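Local coordinates for putative iron-regulated protein A (Parabacteroides distasonis ATCC 8503, PDB 4ECG) that binds calcium ions and, as an imelysin-like member of the M75 family, is a putative iron-regulated metalloendopeptidase, at residues Pro27-Met32 with Gly223-Ala228; Ser33-Thr38 with Ser313-Leu318. All coordinates share one frame; numbering follows the deposited sequence.

Contact 1 of 2, residues Pro27-Met32 with Gly223-Ala228; sequences PTEDQM and GNVYQA. With CA (calcium ion), chain C.
Met32, a selenomethionine, meets the Tyr226 ring through SE and CE. SE lies 3.6 Å from Tyr226 CE1 and 4.2 Å from the ring centroid, 36° off the ring normal, an oblique Met-aromatic contact. CE follows the same side of the ring toward CZ and OH, because the chain turns at its last torsion (chi3 -67°). An alanine in place of Tyr226 would probably leave the selenium and methyl of Met32 without their aromatic partner and open a gap beside them. Val225 packs on the base of the same side chain, its CG2 3.6 Å from Met32 CB. Its CG1 touches Glu29 CG more loosely, at 4.1 Å. The carboxylate of Glu29 adds a polar link: one water donates to Glu29 OE1 and accepts from Val225 N, at the first turn of helix 225-233. Both helix starts are capped. Thr28 and Gln31 form a capping box, with Gln31 N bonded to Thr28 OG1 and Thr28 N to Gln31 OE1. Asn224 OD1 accepts from Gln227 N at 3.1 Å. Beyond this cap, Gln227 OE1 binds a calcium ion at 2.2 Å and also accepts from Gly223 N. Ser221 O and five waters complete the ion's ligands. The arrangement is one of two N-capped helix starts packed together, with a largely hydrated calcium site on the second.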
loop_
_atom_site.group_PDB
_atom_site.type_symbol
_atom_site.label_atom_id
_atom_site.label_comp_id
_atom_site.label_asym_id
_atom_site.label_seq_id
_atom_site.Cartn_x
_atom_site.Cartn_y
_atom_site.Cartn_z
ATOM N N PRO A 27 -10.093 6.756 27.629
ATOM C CA PRO A 27 -8.908 7.590 27.502
ATOM C C PRO A 27 -9.219 9.089 27.479
ATOM O O PRO A 27 -10.263 9.502 26.997
ATOM C CB PRO A 27 -8.305 7.143 26.169
ATOM C CG PRO A 27 -9.427 6.564 25.386
ATOM C CD PRO A 27 -10.399 6.020 26.385
ATOM N N THR A 28 -8.289 9.872 28.002
ATOM C CA THR A 28 -8.403 11.307 28.049
ATOM C C THR A 28 -7.994 11.832 26.691
ATOM O O THR A 28 -7.440 11.090 25.829
ATOM C CB THR A 28 -7.472 11.920 29.128
ATOM O OG1 THR A 28 -6.124 11.541 28.860
ATOM C CG2 THR A 28 -7.821 11.425 30.496
ATOM N N GLU A 29 -8.258 13.122 26.505
ATOM C CA GLU A 29 -7.870 13.794 25.277
ATOM C C GLU A 29 -6.365 13.880 25.118
ATOM O O GLU A 29 -5.883 13.629 24.013
ATOM C CB GLU A 29 -8.540 15.162 25.137
ATOM C CG GLU A 29 -10.021 14.977 24.822
ATOM C CD GLU A 29 -10.737 16.252 24.473
ATOM O OE1 GLU A 29 -10.180 17.026 23.680
ATOM O OE2 GLU A 29 -11.859 16.445 24.983
ATOM N N ASP A 30 -5.643 14.191 26.203
ATOM C CA ASP A 30 -4.182 14.244 26.163
ATOM C C ASP A 30 -3.643 12.862 25.769
ATOM O O ASP A 30 -2.636 12.761 25.021
ATOM C CB ASP A 30 -3.538 14.742 27.475
ATOM C CG ASP A 30 -3.764 16.278 27.741
ATOM O OD1 ASP A 30 -3.939 17.071 26.790
ATOM O OD2 ASP A 30 -3.745 16.704 28.919
ATOM N N GLN A 31 -4.331 11.802 26.208
ATOM C CA GLN A 31 -3.860 10.424 25.909
ATOM C C GLN A 31 -4.029 10.093 24.435
ATOM O O GLN A 31 -3.146 9.553 23.798
ATOM C CB GLN A 31 -4.607 9.373 26.745
ATOM C CG GLN A 31 -3.922 8.997 28.047
ATOM C CD GLN A 31 -4.865 8.485 29.137
ATOM O OE1 GLN A 31 -6.029 8.199 28.902
ATOM N NE2 GLN A 31 -4.341 8.370 30.340
HETATM N N MSE A 32 -5.206 10.412 23.917
HETATM C CA MSE A 32 -5.529 10.212 22.516
HETATM C C MSE A 32 -4.640 11.068 21.615
HETATM O O MSE A 32 -4.230 10.615 20.556
HETATM C CB MSE A 32 -7.005 10.551 22.264
HETATM C CG MSE A 32 -7.978 9.411 22.604
HETATM SE SE MSE A 32 -9.811 9.930 22.399
HETATM C CE MSE A 32 -9.956 11.223 23.796
ATOM N N GLY A 223 -10.950 17.925 13.025
ATOM C CA GLY A 223 -11.628 18.943 13.867
ATOM C C GLY A 223 -11.374 18.795 15.354
ATOM O O GLY A 223 -11.525 19.743 16.126
ATOM N N ASN A 224 -11.004 17.584 15.760
ATOM C CA ASN A 224 -10.694 17.291 17.148
ATOM C C ASN A 224 -10.039 15.934 17.208
ATOM O O ASN A 224 -9.921 15.248 16.185
ATOM C CB ASN A 224 -11.933 17.368 18.028
ATOM C CG ASN A 224 -12.952 16.307 17.700
ATOM O OD1 ASN A 224 -12.655 15.135 17.694
ATOM N ND2 ASN A 224 -14.161 16.716 17.479
ATOM N N VAL A 225 -9.585 15.545 18.393
ATOM C CA VAL A 225 -8.707 14.382 18.513
ATOM C C VAL A 225 -9.441 13.092 18.177
ATOM O O VAL A 225 -8.818 12.134 17.691
ATOM C CB VAL A 225 -8.035 14.263 19.895
ATOM C CG1 VAL A 225 -9.051 13.903 20.986
ATOM C CG2 VAL A 225 -6.894 13.245 19.823
ATOM N N TYR A 226 -10.743 13.050 18.455
ATOM C CA TYR A 226 -11.556 11.887 18.101
ATOM C C TYR A 226 -11.606 11.715 16.589
ATOM O O TYR A 226 -11.619 10.603 16.086
ATOM C CB TYR A 226 -12.987 11.992 18.656
ATOM C CG TYR A 226 -13.124 12.064 20.177
ATOM C CD1 TYR A 226 -13.129 10.900 20.951
ATOM C CD2 TYR A 226 -13.265 13.288 20.836
ATOM C CE1 TYR A 226 -13.249 10.947 22.337
ATOM C CE2 TYR A 226 -13.389 13.346 22.220
ATOM C CZ TYR A 226 -13.382 12.170 22.961
ATOM O OH TYR A 226 -13.519 12.193 24.321
ATOM N N GLN A 227 -11.648 12.809 15.855
ATOM C CA GLN A 227 -11.618 12.698 14.435
ATOM C C GLN A 227 -10.314 12.170 13.909
ATOM O O GLN A 227 -10.311 11.425 12.945
ATOM C CB GLN A 227 -11.956 14.045 13.791
ATOM C CG GLN A 227 -13.414 14.440 14.048
ATOM C CD GLN A 227 -13.845 15.674 13.281
ATOM O OE1 GLN A 227 -13.274 16.031 12.244
ATOM N NE2 GLN A 227 -14.863 16.313 13.777
ATOM N N ALA A 228 -9.214 12.538 14.550
ATOM C CA ALA A 228 -7.874 12.073 14.159
ATOM C C ALA A 228 -7.709 10.561 14.360
ATOM O O ALA A 228 -7.263 9.880 13.478
ATOM C CB ALA A 228 -6.783 12.849 14.909
HETATM CA CA CA C . -13.567 15.774 10.054
HETATM O O HOH W 1 -9.447 17.462 20.688
HETATM O O HOH W 2 -14.305 18.275 9.919
HETATM O O HOH W 3 -15.895 15.789 10.195
HETATM O O HOH W 4 -14.008 15.486 7.676
HETATM O O HOH W 5 -14.259 13.620 10.677
HETATM O O HOH W 6 -11.492 14.159 9.703
#

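Contact 2 of 2, residues Ser33-Thr38 with Ser313-Leu318; sequences SAVVAT and SSLHAL
Val35 and Ser313 bury the most surface in this contact. Val35 directs both methyls at the start of helix 315-322. CG2 lies 3.7 Å from Leu318 CD1 and as near to the backbone of Ser314. CG1, anti to the backbone N (chi1 164°), reaches Leu315 N at 3.9 Å, with Leu315 CG a little farther off. Ala34 CB adds a looser touch on Ser313 CB. The polar part centres on two hydroxyls, Ser313 OG and Thr38 OG1, which lie 2.6 Å apart, close enough for a hydrogen bond, though Ser313 OG has a second possible acceptor for its proton. Thr38 OG1 also donates to Ala34 O at 2.8 Å, one turn back in its own helix. That carbonyl accepts Thr38 N as well, the two donors arriving from opposite faces of its plane. The bond from Thr38 OG1 to Ala34 O holds chi1 (-59°) and so sets the oxygen beside Ser313 OG. A water joins the two backbones by donating to Val35 O and Ser313 O, at 3.0 Å from each. Ser314 OG caps the second helix by accepting from Ala317 N, and it also bonds to Ser311 O. The contact thus sets the N-terminus of helix 315-322 against the early turns of helix 29-68. Helix 225-233 packs beside both, with Ile229 on Val35 and Met232 on Leu315.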
loop_
_atom_site.group_PDB
_atom_site.type_symbol
_atom_site.label_atom_id
_atom_site.label_comp_id
_atom_site.label_asym_id
_atom_site.label_seq_id
_atom_site.Cartn_x
_atom_site.Cartn_y
_atom_site.Cartn_z
ATOM N N SER A 33 -4.351 12.299 22.045
ATOM C CA SER A 33 -3.480 13.203 21.271
ATOM C C SER A 33 -2.040 12.627 21.137
ATOM O O SER A 33 -1.387 12.741 20.085
ATOM C CB SER A 33 -3.482 14.581 21.934
ATOM O OG SER A 33 -2.862 15.536 21.108
ATOM N N ALA A 34 -1.572 11.973 22.195
ATOM C CA ALA A 34 -0.219 11.344 22.193
ATOM C C ALA A 34 -0.168 10.123 21.248
ATOM O O ALA A 34 0.855 9.851 20.634
ATOM C CB ALA A 34 0.231 10.967 23.616
ATOM N N VAL A 35 -1.266 9.390 21.134
ATOM C CA VAL A 35 -1.338 8.290 20.178
ATOM C C VAL A 35 -1.210 8.826 18.735
ATOM O O VAL A 35 -0.425 8.306 17.930
ATOM C CB VAL A 35 -2.645 7.479 20.358
ATOM C CG1 VAL A 35 -2.911 6.593 19.145
ATOM C CG2 VAL A 35 -2.611 6.702 21.683
ATOM N N VAL A 36 -1.945 9.893 18.442
ATOM C CA VAL A 36 -1.887 10.554 17.123
ATOM C C VAL A 36 -0.489 11.119 16.868
ATOM O O VAL A 36 0.063 10.934 15.797
ATOM C CB VAL A 36 -2.950 11.689 17.039
ATOM C CG1 VAL A 36 -2.810 12.466 15.745
ATOM C CG2 VAL A 36 -4.358 11.132 17.240
ATOM N N ALA A 37 0.089 11.794 17.852
ATOM C CA ALA A 37 1.475 12.281 17.734
ATOM C C ALA A 37 2.430 11.133 17.425
ATOM O O ALA A 37 3.182 11.193 16.472
ATOM C CB ALA A 37 1.922 13.084 18.987
ATOM N N THR A 38 2.367 10.057 18.191
ATOM C CA THR A 38 3.287 8.934 17.977
ATOM C C THR A 38 3.033 8.262 16.617
ATOM O O THR A 38 3.958 7.802 15.942
ATOM C CB THR A 38 3.048 7.863 19.036
ATOM O OG1 THR A 38 3.244 8.411 20.365
ATOM C CG2 THR A 38 3.918 6.649 18.772
ATOM N N SER A 313 2.022 4.987 23.952
ATOM C CA SER A 313 1.049 5.779 23.226
ATOM C C SER A 313 0.702 5.142 21.883
ATOM O O SER A 313 1.098 5.606 20.823
ATOM C CB SER A 313 1.500 7.233 23.097
ATOM O OG SER A 313 2.846 7.348 22.743
ATOM N N SER A 314 -0.075 4.069 21.966
ATOM C CA SER A 314 -0.564 3.325 20.806
ATOM C C SER A 314 -2.032 3.059 20.957
ATOM O O SER A 314 -2.551 3.072 22.080
ATOM C CB SER A 314 0.136 1.957 20.690
ATOM O OG SER A 314 0.134 1.223 21.910
ATOM N N LEU A 315 -2.674 2.772 19.824
ATOM C CA LEU A 315 -4.048 2.299 19.805
ATOM C C LEU A 315 -4.133 1.018 20.597
ATOM O O LEU A 315 -5.177 0.735 21.233
ATOM C CB LEU A 315 -4.569 2.028 18.378
ATOM C CG LEU A 315 -5.005 3.229 17.577
ATOM C CD1 LEU A 315 -5.288 2.859 16.093
ATOM C CD2 LEU A 315 -6.168 3.855 18.322
ATOM N N HIS A 316 -3.063 0.229 20.545
ATOM C CA HIS A 316 -2.978 -0.984 21.359
ATOM C C HIS A 316 -3.159 -0.697 22.817
ATOM O O HIS A 316 -3.971 -1.329 23.482
ATOM C CB HIS A 316 -1.655 -1.682 21.121
ATOM C CG HIS A 316 -1.312 -2.702 22.158
ATOM N ND1 HIS A 316 -1.992 -3.850 22.289
ATOM C CD2 HIS A 316 -0.308 -2.717 23.130
ATOM C CE1 HIS A 316 -1.457 -4.565 23.321
ATOM N NE2 HIS A 316 -0.431 -3.866 23.823
ATOM N N ALA A 317 -2.417 0.267 23.328
ATOM C CA ALA A 317 -2.488 0.581 24.742
ATOM C C ALA A 317 -3.892 1.063 25.070
ATOM O O ALA A 317 -4.470 0.616 26.047
ATOM C CB ALA A 317 -1.465 1.646 25.113
ATOM N N LEU A 318 -4.455 1.962 24.258
ATOM C CA LEU A 318 -5.764 2.516 24.592
ATOM C C LEU A 318 -6.831 1.422 24.540
ATOM O O LEU A 318 -7.648 1.315 25.450
ATOM C CB LEU A 318 -6.150 3.676 23.690
ATOM C CG LEU A 318 -5.378 4.993 23.807
ATOM C CD1 LEU A 318 -6.055 6.018 22.886
ATOM C CD2 LEU A 318 -5.269 5.478 25.236
HETATM O O HOH W 7 0.329 5.449 17.951
#

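In the fold
Contacts 1 and 2 lie about 9 Å apart between centres, on the same side of the chain's centre. They share helix 29-68: contact 1 uses its first turn and the residues just before it, and contact 2 the turns that follow. Their partners come later in the chain, helix 225-233 first and helix 315-322 after it, so the segments alternate in sequence. The two contacts touch directly, with Val225 on Ser33, Ala228 on Val36, and both Pro27 and Met32 on Leu318. Three helix starts from distant parts of the chain thus pack together at one end of this mainly helical protein. The calcium ion at Gln227 belongs to contact 1, whereas contact 2 is structural packing away from the annotated sites.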